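Local coordinates for cell division protein FtsZ 1 (Methanocaldococcus jannaschii, PDB 2VAP) that binds GTP, and probably hydrolyses it and polymerises into a contractile ring at the future site of cell division, at residues K39-G44 with A117-S122; K65-N70 with K83-G88; D185-I190 with G246-I251; T283-H288 with L335-V340. One frame throughout, in Å; residues are numbered along the deposited sequence.

How the contacts relate
Contacts 1 and 2 share the parallel sheet of the GTPase domain, whose neighbouring strands 40-45 and 64-70 are probably hydrogen-bonded, Val42 N to Lys65 O and Val67 N to Val42 O. Contact 3 starts from the far edge of that sheet and leads to strand 249-256, which neighbours strand 331-338 of contact 4; the centre of contact 3 lies about 8 Å from that of contact 4 and about 23 Å from that of contact 2. All four are largely buried, with exposed side chains at one end of contacts 1, 2 and 4. Contacts 2, 3 and 4 rest on strand pairing, parallel in the first two and antiparallel in the last, whereas contact 1 relies on hydroxyls and methyls.

Contact 1 (K39-G44 with A117-S122)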
# COMPACT_ATOMS: atom_id res chain seq x y z
N LYS A 39 -2.88 -15.64 -3.56
CA LYS A 39 -3.00 -15.00 -4.86
C LYS A 39 -3.27 -13.52 -4.62
O LYS A 39 -4.28 -13.15 -4.02
CB LYS A 39 -4.13 -15.63 -5.68
CG LYS A 39 -3.84 -17.05 -6.16
CD LYS A 39 -4.97 -17.59 -7.01
CE LYS A 39 -4.68 -19.01 -7.47
NZ LYS A 39 -5.79 -19.56 -8.30
N ILE A 40 -2.34 -12.68 -5.07
CA ILE A 40 -2.40 -11.24 -4.81
C ILE A 40 -2.47 -10.44 -6.11
O ILE A 40 -1.72 -10.71 -7.05
CB ILE A 40 -1.20 -10.77 -3.94
CG1 ILE A 40 -1.18 -11.51 -2.60
CG2 ILE A 40 -1.24 -9.25 -3.71
CD1 ILE A 40 0.03 -11.22 -1.72
N THR A 41 -3.38 -9.48 -6.14
CA THR A 41 -3.50 -8.56 -7.27
C THR A 41 -3.39 -7.12 -6.78
O THR A 41 -4.01 -6.74 -5.78
CB THR A 41 -4.83 -8.78 -8.04
OG1 THR A 41 -4.92 -10.15 -8.45
CG2 THR A 41 -4.90 -7.89 -9.27
N VAL A 42 -2.59 -6.32 -7.49
CA VAL A 42 -2.47 -4.89 -7.20
C VAL A 42 -3.15 -4.10 -8.31
O VAL A 42 -2.81 -4.25 -9.49
CB VAL A 42 -0.99 -4.45 -7.06
CG1 VAL A 42 -0.89 -2.98 -6.68
CG2 VAL A 42 -0.26 -5.31 -6.03
N VAL A 43 -4.12 -3.27 -7.93
CA VAL A 43 -4.88 -2.46 -8.89
C VAL A 43 -4.55 -0.98 -8.71
O VAL A 43 -4.79 -0.40 -7.65
CB VAL A 43 -6.41 -2.68 -8.77
CG1 VAL A 43 -7.16 -1.91 -9.85
CG2 VAL A 43 -6.75 -4.16 -8.86
N GLY A 44 -4.00 -0.37 -9.76
CA GLY A 44 -3.67 1.05 -9.75
C GLY A 44 -4.66 1.85 -10.58
O GLY A 44 -4.87 1.56 -11.76
N ALA A 117 -13.45 -9.54 -13.38
CA ALA A 117 -12.78 -10.62 -14.10
C ALA A 117 -11.26 -10.59 -13.93
O ALA A 117 -10.62 -11.64 -13.88
CB ALA A 117 -13.14 -10.58 -15.59
N ALA A 118 -10.70 -9.39 -13.81
CA ALA A 118 -9.25 -9.21 -13.68
C ALA A 118 -8.73 -9.54 -12.28
O ALA A 118 -7.56 -9.88 -12.12
CB ALA A 118 -8.86 -7.78 -14.06
N ILE A 119 -9.61 -9.45 -11.28
CA ILE A 119 -9.21 -9.69 -9.89
C ILE A 119 -9.83 -10.96 -9.30
O ILE A 119 -9.56 -11.32 -8.15
CB ILE A 119 -9.49 -8.46 -8.97
CG1 ILE A 119 -11.00 -8.18 -8.86
CG2 ILE A 119 -8.72 -7.24 -9.46
CD1 ILE A 119 -11.38 -7.26 -7.71
N GLN A 120 -10.65 -11.64 -10.10
CA GLN A 120 -11.29 -12.89 -9.71
C GLN A 120 -10.27 -13.90 -9.18
O GLN A 120 -9.17 -14.03 -9.71
CB GLN A 120 -12.04 -13.49 -10.91
CG GLN A 120 -13.04 -14.60 -10.55
CD GLN A 120 -14.35 -14.06 -9.99
OE1 GLN A 120 -14.68 -14.31 -8.83
NE2 GLN A 120 -15.09 -13.32 -10.81
N ASP A 121 -10.66 -14.59 -8.11
CA ASP A 121 -9.85 -15.64 -7.48
C ASP A 121 -8.64 -15.14 -6.68
O ASP A 121 -7.83 -15.93 -6.20
CB ASP A 121 -9.42 -16.72 -8.49
CG ASP A 121 -10.60 -17.36 -9.20
OD1 ASP A 121 -11.63 -17.63 -8.55
OD2 ASP A 121 -10.49 -17.61 -10.42
N SER A 122 -8.52 -13.81 -6.55
CA SER A 122 -7.50 -13.23 -5.67
C SER A 122 -7.88 -13.45 -4.21
O SER A 122 -9.05 -13.28 -3.84
CB SER A 122 -7.33 -11.73 -5.94
OG SER A 122 -6.95 -11.47 -7.28
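Lys39 lies against the backbone carbonyl of Asp121, and its side chain can be followed outward from there. CB is 3.7 Å from Asp121 O, CG stays alongside the same oxygen, and CD makes the nearest approach, 3.4 Å from Asp121 O. With CG beside the backbone N (chi1 -70°), the extended methylenes pass alongside this carbonyl oxygen. At the tip, NZ remains 5.5 Å from Asp121 OD2, too far for a salt bridge, although the opposite charges may attract weakly; the Asp121 side chain is poorly ordered. Two residues on, within strand 40-45, hydroxyls take over: Thr41 OG1 and Ser122 OG are 2.7 Å apart. Ser122 OG in turn donates to Ile119 O at 2.8 Å, standing 40° out of the carbonyl plane. Ser122 N reaches that oxygen from the same face at 3.1 Å, closing the type II beta turn from Ile119 to Ser122. This turn takes the chain from helix 112-119 into strand 124-130, which pairs with strand 40-45 in the Rossmann-like nucleotide-binding sheet. An alanine in place of Ser122 would probably leave Thr41 OG1 without this neighbour and Ile119 O with only the amide of the two donors described. Beyond the hydroxyls, Ile119 CG2 packs 3.9 Å from Thr41 CG2 and 3.7 Å from Val43 CG2. Its side chain crosses both at about a right angle, while helix 135-149 touches it through Ile146 and Ser147.

Contact 2 (K65-N70 with K83-G88); sequences KTVAIN and KKILIG
Ile69 and Ile85 lie side by side and point the same way, with Ile69 CG2 3.8 Å from Ile85 CB. Val67 and Lys83 repeat the arrangement two residues earlier on each strand, where Val67 CG2 is 4.1 Å from Lys83 CB. Between the pairs the orientation changes: Val67 and Ile85 cross obliquely, and Val67 CG1 meets Ile85 CD1 at 4.0 Å. These four side chains share one face of the sheet, where helix 135-149 touches Ile69; Ala68, Asn70, Lys84 and Leu86 occupy the other, where helix 73-77 packs through Leu76. Strand 64-70, helix 73-77 and strand 83-86 follow one another in the chain and form a beta-alpha-beta unit, its two strand segments parallel within 17° and 83-86 outermost on this side of the nucleotide-binding sheet. Their bonds alternate as parallel pairing requires, Ala68 N to Lys83 O at 2.9 Å being followed by Ile85 N to Ala68 O. At the last bond, Ile87 N sits 38° out of the plane of the Asn70 carbonyl, 2.9 Å from Asn70 O. That oxygen also meets Ile87 CG1 at 3.4 Å, because chi1 of 59° sets CG1 between the backbone N and the carbonyl carbon. The Asn70 side-chain carboxamide lies on the face of Ala68 and Lys84, where OD1 accepts from Asp72 N, and this side chain comes within about 4 Å of that of Thr135, a GTP-binding residue.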
# COMPACT_ATOMS: atom_id res chain seq x y z
N LYS A 65 -0.04 -10.03 -9.32
CA LYS A 65 -0.55 -9.58 -10.61
C LYS A 65 -0.76 -8.07 -10.56
O LYS A 65 -1.27 -7.55 -9.57
CB LYS A 65 -1.87 -10.29 -10.92
CG LYS A 65 -2.47 -9.99 -12.29
CD LYS A 65 -3.82 -10.66 -12.45
CE LYS A 65 -4.45 -10.35 -13.80
NZ LYS A 65 -5.75 -11.06 -13.97
N THR A 66 -0.37 -7.38 -11.62
CA THR A 66 -0.55 -5.93 -11.70
C THR A 66 -1.65 -5.56 -12.69
O THR A 66 -1.63 -5.99 -13.85
CB THR A 66 0.76 -5.19 -12.07
OG1 THR A 66 1.35 -5.81 -13.22
CG2 THR A 66 1.74 -5.21 -10.91
N VAL A 67 -2.61 -4.78 -12.22
CA VAL A 67 -3.72 -4.31 -13.04
C VAL A 67 -3.76 -2.78 -13.02
O VAL A 67 -3.76 -2.16 -11.96
CB VAL A 67 -5.08 -4.89 -12.58
CG1 VAL A 67 -6.24 -4.33 -13.41
CG2 VAL A 67 -5.08 -6.41 -12.66
N ALA A 68 -3.77 -2.17 -14.21
CA ALA A 68 -3.90 -0.73 -14.34
C ALA A 68 -5.24 -0.37 -14.95
O ALA A 68 -5.62 -0.91 -15.99
CB ALA A 68 -2.77 -0.17 -15.18
N ILE A 69 -5.97 0.52 -14.28
CA ILE A 69 -7.25 1.01 -14.81
C ILE A 69 -7.24 2.53 -14.93
O ILE A 69 -6.65 3.23 -14.10
CB ILE A 69 -8.48 0.51 -14.00
CG1 ILE A 69 -8.61 1.23 -12.65
CG2 ILE A 69 -8.45 -1.02 -13.83
CD1 ILE A 69 -10.00 1.18 -12.05
N ASN A 70 -7.88 3.03 -15.99
CA ASN A 70 -7.93 4.47 -16.24
C ASN A 70 -9.05 4.82 -17.20
O ASN A 70 -9.46 4.00 -18.02
CB ASN A 70 -6.59 4.97 -16.80
CG ASN A 70 -6.29 6.41 -16.40
OD1 ASN A 70 -7.18 7.25 -16.30
ND2 ASN A 70 -5.01 6.70 -16.20
N LYS A 83 -2.23 -6.53 -16.83
CA LYS A 83 -3.56 -6.32 -17.40
C LYS A 83 -3.93 -4.83 -17.36
O LYS A 83 -3.73 -4.16 -16.35
CB LYS A 83 -4.61 -7.15 -16.65
CG LYS A 83 -6.06 -6.95 -17.10
CD LYS A 83 -6.32 -7.51 -18.50
CE LYS A 83 -7.75 -7.26 -18.93
NZ LYS A 83 -8.00 -7.75 -20.32
N LYS A 84 -4.45 -4.33 -18.48
CA LYS A 84 -4.92 -2.95 -18.57
C LYS A 84 -6.41 -2.92 -18.86
O LYS A 84 -6.90 -3.67 -19.71
CB LYS A 84 -4.17 -2.18 -19.66
CG LYS A 84 -2.66 -2.17 -19.51
CD LYS A 84 -2.02 -1.40 -20.66
CE LYS A 84 -0.60 -1.88 -20.91
NZ LYS A 84 0.09 -1.03 -21.92
N ILE A 85 -7.14 -2.06 -18.16
CA ILE A 85 -8.57 -1.88 -18.39
C ILE A 85 -8.89 -0.40 -18.59
O ILE A 85 -8.68 0.42 -17.70
CB ILE A 85 -9.44 -2.44 -17.22
CG1 ILE A 85 -9.10 -3.90 -16.93
CG2 ILE A 85 -10.93 -2.28 -17.53
CD1 ILE A 85 -9.62 -4.41 -15.58
N LEU A 86 -9.41 -0.08 -19.78
CA LEU A 86 -9.93 1.25 -20.04
C LEU A 86 -11.37 1.30 -19.55
O LEU A 86 -12.27 0.71 -20.16
CB LEU A 86 -9.85 1.60 -21.53
CG LEU A 86 -10.26 3.02 -21.92
CD1 LEU A 86 -9.22 4.05 -21.47
CD2 LEU A 86 -10.48 3.11 -23.41
N ILE A 87 -11.59 2.01 -18.45
CA ILE A 87 -12.92 2.11 -17.85
C ILE A 87 -13.73 3.25 -18.46
O ILE A 87 -13.18 4.27 -18.88
CB ILE A 87 -12.88 2.21 -16.30
CG1 ILE A 87 -12.06 3.43 -15.84
CG2 ILE A 87 -12.31 0.92 -15.69
CD1 ILE A 87 -12.28 3.82 -14.39
N GLY A 88 -15.05 3.05 -18.54
CA GLY A 88 -15.97 4.04 -19.10
C GLY A 88 -15.79 4.27 -20.59
O GLY A 88 -15.79 5.42 -21.05

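Contact 3 (D185-I190 with G246-I251)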
# COMPACT_ATOMS: atom_id res chain seq x y z
N ASP A 185 -10.82 -3.47 4.21
CA ASP A 185 -10.50 -4.16 5.46
C ASP A 185 -9.41 -3.39 6.20
O ASP A 185 -9.47 -3.23 7.42
CB ASP A 185 -10.06 -5.60 5.17
CG ASP A 185 -11.19 -6.44 4.57
OD1 ASP A 185 -12.32 -6.37 5.10
OD2 ASP A 185 -10.94 -7.16 3.58
N THR A 186 -8.41 -2.92 5.45
CA THR A 186 -7.41 -1.98 5.95
C THR A 186 -7.26 -0.85 4.93
O THR A 186 -7.15 -1.10 3.73
CB THR A 186 -6.05 -2.66 6.20
OG1 THR A 186 -6.21 -3.70 7.17
CG2 THR A 186 -5.02 -1.66 6.72
N LEU A 187 -7.28 0.38 5.43
CA LEU A 187 -7.10 1.57 4.60
C LEU A 187 -5.81 2.28 5.00
O LEU A 187 -5.77 2.99 6.01
CB LEU A 187 -8.33 2.49 4.72
CG LEU A 187 -8.36 3.88 4.07
CD1 LEU A 187 -8.08 3.82 2.57
CD2 LEU A 187 -9.69 4.55 4.34
N VAL A 188 -4.76 2.06 4.22
CA VAL A 188 -3.47 2.68 4.47
C VAL A 188 -3.44 4.05 3.78
O VAL A 188 -3.54 4.14 2.56
CB VAL A 188 -2.29 1.81 3.96
CG1 VAL A 188 -0.96 2.44 4.32
CG2 VAL A 188 -2.38 0.39 4.52
N VAL A 189 -3.33 5.10 4.59
CA VAL A 189 -3.34 6.47 4.07
C VAL A 189 -1.98 7.15 4.26
O VAL A 189 -1.41 7.15 5.35
CB VAL A 189 -4.51 7.31 4.69
CG1 VAL A 189 -4.38 7.44 6.21
CG2 VAL A 189 -4.61 8.68 4.03
N ILE A 190 -1.47 7.72 3.16
CA ILE A 190 -0.20 8.44 3.16
C ILE A 190 -0.46 9.91 2.84
O ILE A 190 -0.83 10.25 1.72
CB ILE A 190 0.80 7.85 2.14
CG1 ILE A 190 1.03 6.35 2.41
CG2 ILE A 190 2.12 8.62 2.15
CD1 ILE A 190 1.58 5.58 1.21
N GLY A 246 -8.22 -4.07 10.12
CA GLY A 246 -7.14 -3.11 10.34
C GLY A 246 -7.60 -1.67 10.42
O GLY A 246 -6.88 -0.81 10.94
N GLY A 247 -8.79 -1.40 9.88
CA GLY A 247 -9.38 -0.06 9.92
C GLY A 247 -8.53 0.96 9.18
O GLY A 247 -8.19 0.76 8.01
N LEU A 248 -8.19 2.04 9.86
CA LEU A 248 -7.30 3.06 9.31
C LEU A 248 -5.85 2.74 9.67
O LEU A 248 -5.55 2.37 10.80
CB LEU A 248 -7.68 4.45 9.81
CG LEU A 248 -7.04 5.66 9.12
CD1 LEU A 248 -7.57 5.86 7.70
CD2 LEU A 248 -7.26 6.92 9.94
N ALA A 249 -4.96 2.88 8.69
CA ALA A 249 -3.55 2.59 8.87
C ALA A 249 -2.66 3.69 8.30
O ALA A 249 -3.06 4.40 7.36
CB ALA A 249 -3.20 1.25 8.24
N MET A 250 -1.48 3.84 8.88
CA MET A 250 -0.47 4.79 8.39
C MET A 250 0.90 4.13 8.40
O MET A 250 1.12 3.14 9.09
CB MET A 250 -0.47 6.07 9.23
CG MET A 250 -1.70 6.94 9.03
SD MET A 250 -1.70 8.40 10.08
CE MET A 250 -3.38 8.98 9.86
N ILE A 251 1.83 4.69 7.62
CA ILE A 251 3.16 4.09 7.47
C ILE A 251 4.29 4.94 8.06
O ILE A 251 4.16 6.15 8.20
CB ILE A 251 3.49 3.73 5.99
CG1 ILE A 251 3.71 5.00 5.15
CG2 ILE A 251 2.41 2.83 5.39
CD1 ILE A 251 4.38 4.74 3.80
O HOH W 1 1.21 7.20 6.35
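Peptide groups are the flat elements joining Leu187 to Gly247 and Ala249, and their donors arrive from different directions. Leu187 N meets Gly247 O at 2.8 Å, almost in line with the carbonyl at a C=O...N angle of 177°. By contrast, Ala249 N stands above the plane of the Leu187 carbonyl, 39° out of it, though the separation from Leu187 O is again 2.8 Å. Two acceptors come close here, Leu187 O and Ala249 O being 3.3 Å apart. Thr186 sets its hydroxyl over Gly246, with OG1 3.4 Å from Gly246 CA; a CB there would probably run into this oxygen, consistent with a glycine at this position. OG1 also bonds Met243 O, and the other branch packs 3.8 Å away, Thr186 CG2 on Ala249 CB. An alanine in place of Thr186 would probably leave Met243 O without this hydroxyl donor and open a gap beside Ala249 CB. The pairing connects strand 186-191, at the edge of the parallel GTPase sheet, to strand 249-256 of the C-terminal domain's mixed sheet, so the interface between the domains is partly built by backbone bonds. The two strand segments are parallel in sense but diverge by 41°. As they part, side chains fill in: Val188 CG1 meets Ile251 CG2 at 3.6 Å, crossing at about a right angle, and helix 204-227 packs on Ile251 through Val214 and Ala218. One water bridges the widening backbone, donating to Val189 O at 2.8 Å and accepting from Ile251 N at 2.9 Å.

Contact 4 (T283-H288 with L335-V340)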
# COMPACT_ATOMS: atom_id res chain seq x y z
N THR A 283 -3.65 -0.64 17.39
CA THR A 283 -4.05 -1.96 17.89
C THR A 283 -3.32 -3.08 17.15
O THR A 283 -3.43 -4.25 17.52
CB THR A 283 -5.58 -2.17 17.77
OG1 THR A 283 -6.00 -1.96 16.42
CG2 THR A 283 -6.33 -1.20 18.69
N GLY A 284 -2.58 -2.72 16.11
CA GLY A 284 -1.82 -3.69 15.33
C GLY A 284 -0.70 -3.06 14.52
O GLY A 284 -0.65 -1.83 14.36
N ALA A 285 0.19 -3.90 14.00
CA ALA A 285 1.32 -3.43 13.20
C ALA A 285 1.88 -4.51 12.29
O ALA A 285 1.92 -5.69 12.66
CB ALA A 285 2.42 -2.88 14.10
N LEU A 286 2.31 -4.10 11.10
CA LEU A 286 3.10 -4.95 10.22
C LEU A 286 4.49 -4.34 10.10
O LEU A 286 4.63 -3.13 9.90
CB LEU A 286 2.45 -5.09 8.83
CG LEU A 286 1.07 -5.74 8.74
CD1 LEU A 286 -0.04 -4.69 8.80
CD2 LEU A 286 0.95 -6.54 7.45
N ILE A 287 5.51 -5.18 10.24
CA ILE A 287 6.90 -4.73 10.16
C ILE A 287 7.64 -5.52 9.09
O ILE A 287 7.71 -6.75 9.15
CB ILE A 287 7.65 -4.90 11.52
CG1 ILE A 287 6.88 -4.24 12.66
CG2 ILE A 287 9.07 -4.33 11.42
CD1 ILE A 287 7.43 -4.55 14.04
N HIS A 288 8.19 -4.80 8.11
CA HIS A 288 9.04 -5.41 7.10
C HIS A 288 10.46 -4.86 7.24
O HIS A 288 10.71 -3.69 6.95
CB HIS A 288 8.51 -5.17 5.69
CG HIS A 288 9.14 -6.03 4.64
ND1 HIS A 288 8.56 -6.25 3.41
CD2 HIS A 288 10.30 -6.73 4.64
CE1 HIS A 288 9.33 -7.04 2.69
NE2 HIS A 288 10.40 -7.35 3.41
N LEU A 335 7.18 0.26 8.48
CA LEU A 335 6.23 0.05 9.56
C LEU A 335 4.84 0.47 9.10
O LEU A 335 4.66 1.59 8.63
CB LEU A 335 6.66 0.85 10.80
CG LEU A 335 5.83 0.77 12.08
CD1 LEU A 335 5.89 -0.62 12.70
CD2 LEU A 335 6.30 1.82 13.07
N VAL A 336 3.88 -0.44 9.22
CA VAL A 336 2.48 -0.13 8.93
C VAL A 336 1.67 -0.32 10.20
O VAL A 336 1.48 -1.44 10.67
CB VAL A 336 1.92 -1.00 7.77
CG1 VAL A 336 0.46 -0.64 7.49
CG2 VAL A 336 2.75 -0.83 6.51
N ILE A 337 1.19 0.80 10.75
CA ILE A 337 0.47 0.82 12.01
C ILE A 337 -1.03 0.84 11.75
O ILE A 337 -1.52 1.71 11.03
CB ILE A 337 0.90 2.06 12.86
CG1 ILE A 337 2.39 1.98 13.24
CG2 ILE A 337 0.01 2.23 14.08
CD1 ILE A 337 2.75 0.86 14.21
N THR A 338 -1.76 -0.10 12.34
CA THR A 338 -3.20 -0.26 12.07
C THR A 338 -4.09 0.08 13.27
O THR A 338 -3.62 0.12 14.41
CB THR A 338 -3.54 -1.70 11.58
OG1 THR A 338 -3.26 -2.64 12.62
CG2 THR A 338 -2.73 -2.06 10.34
N GLY A 339 -5.37 0.31 12.99
CA GLY A 339 -6.37 0.58 14.02
C GLY A 339 -6.27 1.96 14.65
O GLY A 339 -6.62 2.13 15.82
N VAL A 340 -5.83 2.95 13.88
CA VAL A 340 -5.62 4.31 14.39
C VAL A 340 -6.81 5.25 14.16
O VAL A 340 -6.71 6.46 14.42
CB VAL A 340 -4.32 4.96 13.85
CG1 VAL A 340 -3.09 4.19 14.33
CG2 VAL A 340 -4.33 5.08 12.33
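Thr283 and Gly284 both face Thr338, a classic beta bulge at the end of the antiparallel pairing of strands 284-291 and 331-338 in the mixed sheet of the C-terminal domain. At this end chi1 of Thr338, 64°, places OG1 between the backbone N and the carbonyl carbon, where it lies 3.2 Å from Gly284 C. A CB on Gly284 would collide with this hydroxyl, so the glycine fits the site. Thr283 adopts the same kind of rotamer (chi1 56°), bringing its OG1 to 3.5 Å from Gly339 CA, where a side chain would likewise clash; Gly339 also has the positive phi that favours glycine. Beyond the bulge, Leu286 N to Val336 O and Val336 N to Leu286 O form a regular hydrogen-bonded pair, both donors lying in the carbonyl planes. On the face with Thr338, Leu286 has an unusual chi2 of 93° and sets CD1 4.1 Å from Thr338 CG2, the two side chains crossing at about a right angle. Leu222 of helix 204-227 touches both Leu286 and Val336 on this face. On the opposite face, Ile337 brings CD1 3.8 Å from Ala285 CB, while Leu335 lies beside Ile287 and points the same way. Leu335 CD1 meets Ile287 CG1 at 3.8 Å. Thr338 O serves both bulge amides: Thr283 N approaches it to 3.1 Å, while Gly284 N makes a weak bond to this oxygen at 3.5 Å.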